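Local coordinates for probable Brix domain-containing ribosomal biogenesis protein (PDB 1W94) that probably takes part in ribosome biogenesis, and probably binds rRNA, as an archaeal Imp4-like Brix-domain protein, at residues M2-S7 with M25-I30; G56-I61 with F76-E81; S95-G100 with L110-S115. One frame throughout, in Å; residues are numbered along the deposited sequence.

Contact 1: residues M2-S7 with M25-I30; sequences MLLTTS and MGWRYI
The carbonyl oxygen of Arg28 is gripped twice from residues 2-7: Leu4 N donates to Arg28 O over 2.8 Å, nearly along the C=O axis (N-H...O 164°), and Leu3 CA adds a CA-H...O contact. One step on, Ile30 N donates to Leu4 O at 3.1 Å, whereas the bond from Arg28 N to Met2 O is bent and weak. Strands 3-6 and 28-29 thus run parallel as neighbours, joined by helix 12-25 in a beta-alpha-beta crossover. Beyond the ladder, Thr5 OG1, anti to the backbone N, donates to Ile30 O at 2.9 Å from above the carbonyl plane. The Trp27 ring lies between two selenomethionines. Met25 CB is centred over one face, while Met2 CB sits on the other, 3.7 Å from the centroid of the Trp27 five-membered ring, and Met2 SE makes a Met-aromatic contact 4.2 Å from that of the six-membered ring. An alanine at Trp27 would remove both faces and would probably loosen Met2 and deprive Leu4 CD2 of its indole neighbour. Leu4 CD1 meets the edge of the Tyr29 ring in its plane, 3.7 Å from Tyr29 CD1. Leu3 CD1 lies over the Arg28 guanidinium, whose NH2 is bound by Glu43 O.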
loop_
_atom_site.group_PDB
_atom_site.type_symbol
_atom_site.label_atom_id
_atom_site.label_comp_id
_atom_site.label_asym_id
_atom_site.label_seq_id
_atom_site.Cartn_x
_atom_site.Cartn_y
_atom_site.Cartn_z
HETATM N N MSE A 2 -2.045 5.433 -9.462
HETATM C CA MSE A 2 -1.617 4.043 -9.644
HETATM C C MSE A 2 -2.773 3.052 -9.831
HETATM O O MSE A 2 -3.867 3.277 -9.323
HETATM C CB MSE A 2 -0.793 3.606 -8.441
HETATM C CG MSE A 2 0.450 2.817 -8.786
HETATM SE SE MSE A 2 1.435 2.518 -7.159
HETATM C CE MSE A 2 2.136 4.264 -6.869
ATOM N N LEU A 3 -2.533 1.987 -10.603
ATOM C CA LEU A 3 -3.443 0.836 -10.637
ATOM C C LEU A 3 -2.926 -0.229 -9.651
ATOM O O LEU A 3 -1.741 -0.563 -9.655
ATOM C CB LEU A 3 -3.571 0.247 -12.051
ATOM C CG LEU A 3 -4.433 -1.027 -12.298
ATOM C CD1 LEU A 3 -4.939 -1.114 -13.722
ATOM C CD2 LEU A 3 -3.643 -2.273 -12.030
ATOM N N LEU A 4 -3.818 -0.768 -8.839
ATOM C CA LEU A 4 -3.475 -1.862 -7.966
ATOM C C LEU A 4 -4.208 -3.126 -8.423
ATOM O O LEU A 4 -5.380 -3.082 -8.801
ATOM C CB LEU A 4 -3.889 -1.524 -6.536
ATOM C CG LEU A 4 -3.744 -2.398 -5.283
ATOM C CD1 LEU A 4 -4.269 -3.784 -5.403
ATOM C CD2 LEU A 4 -2.347 -2.420 -4.780
ATOM N N THR A 5 -3.502 -4.250 -8.312
ATOM C CA THR A 5 -4.036 -5.583 -8.531
ATOM C C THR A 5 -3.298 -6.558 -7.598
ATOM O O THR A 5 -2.427 -6.154 -6.811
ATOM C CB THR A 5 -3.917 -5.996 -10.025
ATOM O OG1 THR A 5 -4.830 -7.060 -10.313
ATOM C CG2 THR A 5 -2.468 -6.413 -10.400
ATOM N N THR A 6 -3.686 -7.826 -7.677
ATOM C CA THR A 6 -3.096 -8.895 -6.883
ATOM C C THR A 6 -2.367 -9.886 -7.793
ATOM O O THR A 6 -2.443 -9.795 -9.014
ATOM C CB THR A 6 -4.191 -9.718 -6.137
ATOM O OG1 THR A 6 -5.036 -10.395 -7.094
ATOM C CG2 THR A 6 -5.039 -8.827 -5.223
ATOM N N SER A 7 -1.664 -10.830 -7.181
ATOM C CA SER A 7 -1.196 -12.024 -7.847
ATOM C C SER A 7 -2.413 -12.859 -8.331
ATOM O O SER A 7 -3.539 -12.644 -7.882
ATOM C CB SER A 7 -0.346 -12.830 -6.865
ATOM O OG SER A 7 -0.976 -12.931 -5.591
HETATM N N MSE A 25 -6.048 4.603 -0.700
HETATM C CA MSE A 25 -5.114 5.333 -1.568
HETATM C C MSE A 25 -5.761 6.126 -2.710
HETATM O O MSE A 25 -5.129 7.037 -3.249
HETATM C CB MSE A 25 -4.105 4.328 -2.165
HETATM C CG MSE A 25 -3.175 3.676 -1.135
HETATM SE SE MSE A 25 -2.264 4.982 0.107
HETATM C CE MSE A 25 -1.361 6.220 -1.242
ATOM N N GLY A 26 -6.994 5.785 -3.081
ATOM C CA GLY A 26 -7.618 6.302 -4.324
ATOM C C GLY A 26 -6.898 5.772 -5.576
ATOM O O GLY A 26 -6.840 6.435 -6.590
ATOM N N TRP A 27 -6.331 4.575 -5.484
ATOM C CA TRP A 27 -5.730 3.905 -6.638
ATOM C C TRP A 27 -6.839 3.120 -7.359
ATOM O O TRP A 27 -7.744 2.638 -6.709
ATOM C CB TRP A 27 -4.650 2.941 -6.179
ATOM C CG TRP A 27 -3.421 3.601 -5.585
ATOM C CD1 TRP A 27 -3.006 4.899 -5.763
ATOM C CD2 TRP A 27 -2.425 2.968 -4.781
ATOM N NE1 TRP A 27 -1.827 5.111 -5.084
ATOM C CE2 TRP A 27 -1.448 3.945 -4.474
ATOM C CE3 TRP A 27 -2.275 1.671 -4.261
ATOM C CZ2 TRP A 27 -0.323 3.662 -3.697
ATOM C CZ3 TRP A 27 -1.153 1.388 -3.471
ATOM C CH2 TRP A 27 -0.191 2.382 -3.199
ATOM N N ARG A 28 -6.802 3.015 -8.680
ATOM C CA ARG A 28 -7.785 2.160 -9.362
ATOM C C ARG A 28 -7.514 0.661 -9.128
ATOM O O ARG A 28 -6.388 0.195 -9.319
ATOM C CB ARG A 28 -7.809 2.461 -10.852
ATOM C CG ARG A 28 -8.505 1.385 -11.655
ATOM C CD ARG A 28 -8.982 1.940 -12.975
ATOM N NE ARG A 28 -7.921 2.026 -13.970
ATOM C CZ ARG A 28 -7.775 1.169 -14.982
ATOM N NH1 ARG A 28 -8.618 0.139 -15.113
ATOM N NH2 ARG A 28 -6.777 1.339 -15.856
ATOM N N TYR A 29 -8.538 -0.087 -8.703
ATOM C CA TYR A 29 -8.383 -1.533 -8.472
ATOM C C TYR A 29 -8.967 -2.370 -9.606
ATOM O O TYR A 29 -10.099 -2.133 -10.036
ATOM C CB TYR A 29 -9.051 -1.954 -7.167
ATOM C CG TYR A 29 -8.979 -3.438 -6.896
ATOM C CD1 TYR A 29 -7.818 -3.999 -6.348
ATOM C CD2 TYR A 29 -10.055 -4.280 -7.192
ATOM C CE1 TYR A 29 -7.722 -5.348 -6.087
ATOM C CE2 TYR A 29 -9.966 -5.652 -6.944
ATOM C CZ TYR A 29 -8.784 -6.168 -6.376
ATOM O OH TYR A 29 -8.657 -7.504 -6.115
ATOM N N ILE A 30 -8.214 -3.368 -10.074
ATOM C CA ILE A 30 -8.764 -4.342 -11.037
ATOM C C ILE A 30 -8.541 -5.779 -10.582
ATOM O O ILE A 30 -7.501 -6.094 -10.009
ATOM C CB ILE A 30 -8.170 -4.170 -12.460
ATOM C CG1 ILE A 30 -6.655 -4.373 -12.448
ATOM C CG2 ILE A 30 -8.567 -2.792 -13.048
ATOM C CD1 ILE A 30 -6.051 -4.746 -13.800
HETATM O O HOH W 1 -7.327 -9.743 -8.169
#

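Contact 2: residues G56-I61 with F76-E81; sequences GNPARI and FNPSFE
The Phe76 ring has Pro58 O over one face and, at its edge and in its plane, the carbonyl carbon of Arg60; the ring of Phe17 from helix 12-25 also meets it, with planes about 35° apart. Ile61 CG1 approaches the ring obliquely, 3.4 Å from Phe76 CE2, and Pro58 CB comes to 4.0 Å from Phe76 CZ. A crowded first torsion (77°), with CG between the backbone N and the carbonyl carbon, puts the ring across the partner strand. The segments belong to the beta hairpin of strands 57-64 and 70-80, and a single backbone bond joins them here: Phe76 N donates to Ala59 O at 2.9 Å, straight at the hydrogen but from well above the carbonyl plane. Ala59 CA returns a CA-H...O contact to Phe76 O, 3.4 Å away. On the other side of strand 57-64, Ala59 and Arg60 both face Ser52 in a classic beta bulge. The short strand segments diverge, their directions 128° apart, and past Phe76 two prolines, each without an N-H to give, meet instead. Their side chains cross at about a right angle with Pro58 CG 3.8 Å from Pro78 CG, and Pro78 CD rests 3.5 Å from Pro58 O.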
loop_
_atom_site.group_PDB
_atom_site.type_symbol
_atom_site.label_atom_id
_atom_site.label_comp_id
_atom_site.label_asym_id
_atom_site.label_seq_id
_atom_site.Cartn_x
_atom_site.Cartn_y
_atom_site.Cartn_z
ATOM N N GLY A 56 -1.528 -17.769 1.100
ATOM C CA GLY A 56 -2.862 -17.164 1.205
ATOM C C GLY A 56 -2.976 -15.834 1.936
ATOM O O GLY A 56 -4.069 -15.261 2.005
ATOM N N ASN A 57 -1.851 -15.330 2.455
ATOM C CA ASN A 57 -1.773 -14.001 3.071
ATOM C C ASN A 57 -1.039 -13.006 2.145
ATOM O O ASN A 57 -0.028 -13.364 1.534
ATOM C CB ASN A 57 -1.012 -14.082 4.411
ATOM C CG ASN A 57 -1.691 -14.994 5.436
ATOM O OD1 ASN A 57 -2.924 -15.051 5.518
ATOM N ND2 ASN A 57 -0.885 -15.707 6.229
ATOM N N PRO A 58 -1.532 -11.766 2.063
ATOM C CA PRO A 58 -0.733 -10.740 1.400
ATOM C C PRO A 58 0.611 -10.564 2.143
ATOM O O PRO A 58 0.656 -10.486 3.383
ATOM C CB PRO A 58 -1.605 -9.493 1.459
ATOM C CG PRO A 58 -2.824 -9.843 2.302
ATOM C CD PRO A 58 -2.784 -11.251 2.658
ATOM N N ALA A 59 1.696 -10.557 1.380
ATOM C CA ALA A 59 3.043 -10.641 1.926
ATOM C C ALA A 59 3.991 -9.629 1.271
ATOM O O ALA A 59 5.028 -9.265 1.842
ATOM C CB ALA A 59 3.581 -12.057 1.731
ATOM N N ARG A 60 3.662 -9.213 0.054
ATOM C CA ARG A 60 4.543 -8.305 -0.698
ATOM C C ARG A 60 3.716 -7.383 -1.598
ATOM O O ARG A 60 2.711 -7.811 -2.184
ATOM C CB ARG A 60 5.535 -9.108 -1.551
ATOM C CG ARG A 60 6.457 -8.273 -2.405
ATOM C CD ARG A 60 7.222 -9.173 -3.424
ATOM N NE ARG A 60 8.184 -10.071 -2.784
ATOM C CZ ARG A 60 9.481 -10.167 -3.106
ATOM N NH1 ARG A 60 10.015 -9.411 -4.081
ATOM N NH2 ARG A 60 10.254 -11.028 -2.440
ATOM N N ILE A 61 4.118 -6.118 -1.643
ATOM C CA ILE A 61 3.646 -5.199 -2.675
ATOM C C ILE A 61 4.806 -4.813 -3.568
ATOM O O ILE A 61 5.805 -4.281 -3.102
ATOM C CB ILE A 61 3.002 -3.923 -2.126
ATOM C CG1 ILE A 61 1.967 -4.282 -1.057
ATOM C CG2 ILE A 61 2.318 -3.101 -3.286
ATOM C CD1 ILE A 61 1.231 -3.038 -0.459
ATOM N N PHE A 76 5.622 -7.289 3.946
ATOM C CA PHE A 76 4.760 -6.872 5.053
ATOM C C PHE A 76 3.734 -7.925 5.476
ATOM O O PHE A 76 3.500 -8.890 4.773
ATOM C CB PHE A 76 4.007 -5.578 4.690
ATOM C CG PHE A 76 2.843 -5.800 3.762
ATOM C CD1 PHE A 76 1.539 -5.647 4.209
ATOM C CD2 PHE A 76 3.060 -6.200 2.431
ATOM C CE1 PHE A 76 0.463 -5.900 3.344
ATOM C CE2 PHE A 76 2.018 -6.450 1.570
ATOM C CZ PHE A 76 0.697 -6.300 2.021
ATOM N N ASN A 77 3.124 -7.713 6.641
ATOM C CA ASN A 77 1.898 -8.393 7.028
ATOM C C ASN A 77 0.839 -7.311 7.244
ATOM O O ASN A 77 1.139 -6.266 7.838
ATOM C CB ASN A 77 2.072 -9.131 8.355
ATOM C CG ASN A 77 3.128 -10.178 8.304
ATOM O OD1 ASN A 77 3.215 -10.935 7.337
ATOM N ND2 ASN A 77 3.931 -10.263 9.354
ATOM N N PRO A 78 -0.388 -7.528 6.751
ATOM C CA PRO A 78 -1.404 -6.515 7.054
ATOM C C PRO A 78 -1.994 -6.704 8.451
ATOM O O PRO A 78 -1.907 -7.789 9.029
ATOM C CB PRO A 78 -2.474 -6.763 5.990
ATOM C CG PRO A 78 -2.365 -8.230 5.695
ATOM C CD PRO A 78 -0.906 -8.612 5.882
ATOM N N SER A 79 -2.515 -5.614 8.999
ATOM C CA SER A 79 -3.271 -5.632 10.239
ATOM C C SER A 79 -4.423 -4.658 10.026
ATOM O O SER A 79 -4.217 -3.451 9.914
ATOM C CB SER A 79 -2.409 -5.140 11.388
ATOM O OG SER A 79 -3.193 -4.986 12.556
ATOM N N PHE A 80 -5.629 -5.192 9.926
ATOM C CA PHE A 80 -6.799 -4.355 9.734
ATOM C C PHE A 80 -8.027 -4.911 10.446
ATOM O O PHE A 80 -8.233 -6.123 10.507
ATOM C CB PHE A 80 -7.034 -4.059 8.236
ATOM C CG PHE A 80 -7.297 -5.279 7.371
ATOM C CD1 PHE A 80 -8.574 -5.553 6.917
ATOM C CD2 PHE A 80 -6.277 -6.122 6.990
ATOM C CE1 PHE A 80 -8.822 -6.657 6.098
ATOM C CE2 PHE A 80 -6.508 -7.224 6.182
ATOM C CZ PHE A 80 -7.774 -7.492 5.731
ATOM N N GLU A 81 -8.811 -4.008 11.028
ATOM C CA GLU A 81 -10.080 -4.354 11.673
ATOM C C GLU A 81 -11.213 -4.508 10.655
ATOM O O GLU A 81 -11.061 -4.176 9.480
ATOM C CB GLU A 81 -10.472 -3.283 12.688
ATOM C CG GLU A 81 -9.344 -2.812 13.603
#

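Contact 3: residues S95-G100 with L110-S115; sequences SSCPPG and LEVDES
From CB the side chain of Val112 forks toward two parts of the facing loop. Val112 CG1, anti to the backbone N (chi1 -177°), comes 3.8 Å from Ser95 O, and Ser96 CA lies a little farther off. CG2, beside the backbone N, meets sulfur instead: Val112 CG2 is 4.2 Å from Cys97 SG, a loose apolar contact on the surface. That sulfur is fixed by its disulfide to Cys105, which ties the loop 95-100 to helix 102-108. Past Val112, the chain passes Ser95 again, with Glu114 CG 4.0 Å from Ser95 O and Ser95 CA 3.9 Å from Asp113 O. In an Asx turn, Asp113 OD1 accepts twice, from Ser115 N at 2.7 Å through its anti lone pair and from Ser115 OG at a very short 2.4 Å through its syn lone pair. The other oxygen, Asp113 OD2, forms a salt bridge with Arg93, so both ends of the carboxylate are held, which would probably keep it ionised. Strand 111-112 is the outermost at this end of the sheet: it pairs with the parallel strand 93-94, where Val112 also packs on Val94, and helix 102-108 connects the two, while the Ser95 backbone bonds to Trp121 of strand 120-124.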
loop_
_atom_site.group_PDB
_atom_site.type_symbol
_atom_site.label_atom_id
_atom_site.label_comp_id
_atom_site.label_asym_id
_atom_site.label_seq_id
_atom_site.Cartn_x
_atom_site.Cartn_y
_atom_site.Cartn_z
ATOM N N SER A 95 2.961 12.040 7.853
ATOM C CA SER A 95 3.364 13.078 8.777
ATOM C C SER A 95 4.885 13.303 8.779
ATOM O O SER A 95 5.333 14.427 8.991
ATOM C CB SER A 95 2.787 12.844 10.186
ATOM O OG SER A 95 2.963 11.509 10.634
ATOM N N SER A 96 5.649 12.256 8.473
ATOM C CA SER A 96 7.111 12.282 8.481
ATOM C C SER A 96 7.608 10.927 8.003
ATOM O O SER A 96 6.994 9.907 8.329
ATOM C CB SER A 96 7.650 12.533 9.907
ATOM O OG SER A 96 9.074 12.493 9.954
ATOM N N CYS A 97 8.710 10.913 7.246
ATOM C CA CYS A 97 9.442 9.673 6.965
ATOM C C CYS A 97 10.808 9.746 7.637
ATOM O O CYS A 97 11.762 10.251 7.050
ATOM C CB CYS A 97 9.570 9.363 5.453
ATOM S SG CYS A 97 8.120 9.852 4.454
ATOM N N PRO A 98 10.913 9.231 8.877
ATOM C CA PRO A 98 12.193 9.278 9.599
ATOM C C PRO A 98 13.334 8.595 8.809
ATOM O O PRO A 98 13.066 7.777 7.911
ATOM C CB PRO A 98 11.877 8.562 10.918
ATOM C CG PRO A 98 10.630 7.760 10.635
ATOM C CD PRO A 98 9.859 8.555 9.659
ATOM N N PRO A 99 14.597 8.955 9.094
ATOM C CA PRO A 99 15.709 8.396 8.320
ATOM C C PRO A 99 15.692 6.870 8.265
ATOM O O PRO A 99 15.442 6.212 9.264
ATOM C CB PRO A 99 16.948 8.922 9.065
ATOM C CG PRO A 99 16.487 10.195 9.660
ATOM C CD PRO A 99 15.084 9.899 10.116
ATOM N N GLY A 100 15.884 6.333 7.072
ATOM C CA GLY A 100 15.729 4.920 6.841
ATOM C C GLY A 100 14.382 4.494 6.305
ATOM O O GLY A 100 14.247 3.372 5.878
ATOM N N LEU A 110 3.798 8.970 -1.316
ATOM C CA LEU A 110 3.253 9.782 -0.225
ATOM C C LEU A 110 3.917 11.156 -0.191
ATOM O O LEU A 110 5.075 11.268 -0.521
ATOM C CB LEU A 110 3.437 9.062 1.108
ATOM C CG LEU A 110 2.880 7.649 1.097
ATOM C CD1 LEU A 110 3.124 7.047 2.455
ATOM C CD2 LEU A 110 1.362 7.664 0.781
ATOM N N GLU A 111 3.194 12.206 0.183
ATOM C CA GLU A 111 3.835 13.514 0.376
ATOM C C GLU A 111 3.808 13.866 1.840
ATOM O O GLU A 111 2.803 13.646 2.526
ATOM C CB GLU A 111 3.169 14.621 -0.444
ATOM C CG GLU A 111 1.639 14.469 -0.604
ATOM N N VAL A 112 4.915 14.417 2.322
ATOM C CA VAL A 112 4.991 14.866 3.700
ATOM C C VAL A 112 4.090 16.088 3.885
ATOM O O VAL A 112 4.123 17.022 3.086
ATOM C CB VAL A 112 6.439 15.151 4.119
ATOM C CG1 VAL A 112 6.504 15.550 5.571
ATOM C CG2 VAL A 112 7.296 13.917 3.878
ATOM N N ASP A 113 3.273 16.054 4.936
ATOM C CA ASP A 113 2.366 17.146 5.268
ATOM C C ASP A 113 2.367 17.316 6.768
ATOM O O ASP A 113 1.872 16.456 7.495
ATOM C CB ASP A 113 0.949 16.852 4.774
ATOM C CG ASP A 113 -0.044 17.982 5.084
ATOM O OD1 ASP A 113 0.268 18.905 5.877
ATOM O OD2 ASP A 113 -1.157 17.953 4.512
ATOM N N GLU A 114 2.939 18.426 7.226
ATOM C CA GLU A 114 3.063 18.686 8.651
ATOM C C GLU A 114 1.925 19.544 9.177
ATOM O O GLU A 114 1.883 19.849 10.366
ATOM C CB GLU A 114 4.404 19.364 8.963
ATOM C CG GLU A 114 5.582 18.401 9.078
ATOM C CD GLU A 114 6.885 19.134 9.380
ATOM O OE1 GLU A 114 7.756 19.181 8.480
ATOM O OE2 GLU A 114 7.033 19.660 10.509
ATOM N N SER A 115 1.011 19.943 8.300
ATOM C CA SER A 115 -0.100 20.778 8.723
ATOM C C SER A 115 -1.213 19.991 9.425
ATOM O O SER A 115 -1.867 20.532 10.319
ATOM C CB SER A 115 -0.648 21.622 7.569
ATOM O OG SER A 115 -0.984 20.814 6.462
#

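How the contacts relate
The three contacts follow one another along the chain and all reach a single mixed sheet. Contact 1 lies at one end, on outermost strand 28-29, and contact 3 at the other, on outermost strand 111-112; their centres are about 23 Å apart, on opposite sides of the chain's centre. Contact 2 lies on inner strands of the sheet, about 15 Å between centres from contact 1 and about 23 Å from contact 3, and helix 12-25, which links the strands of contact 1, also packs on its prolines. Despite the distance, contacts 1 and 3 touch where Met25 CE meets Leu110 CD2 at 3.7 Å. A parallel strand-helix-strand unit at each end of the sheet is consistent with the internal duplication described for this protein.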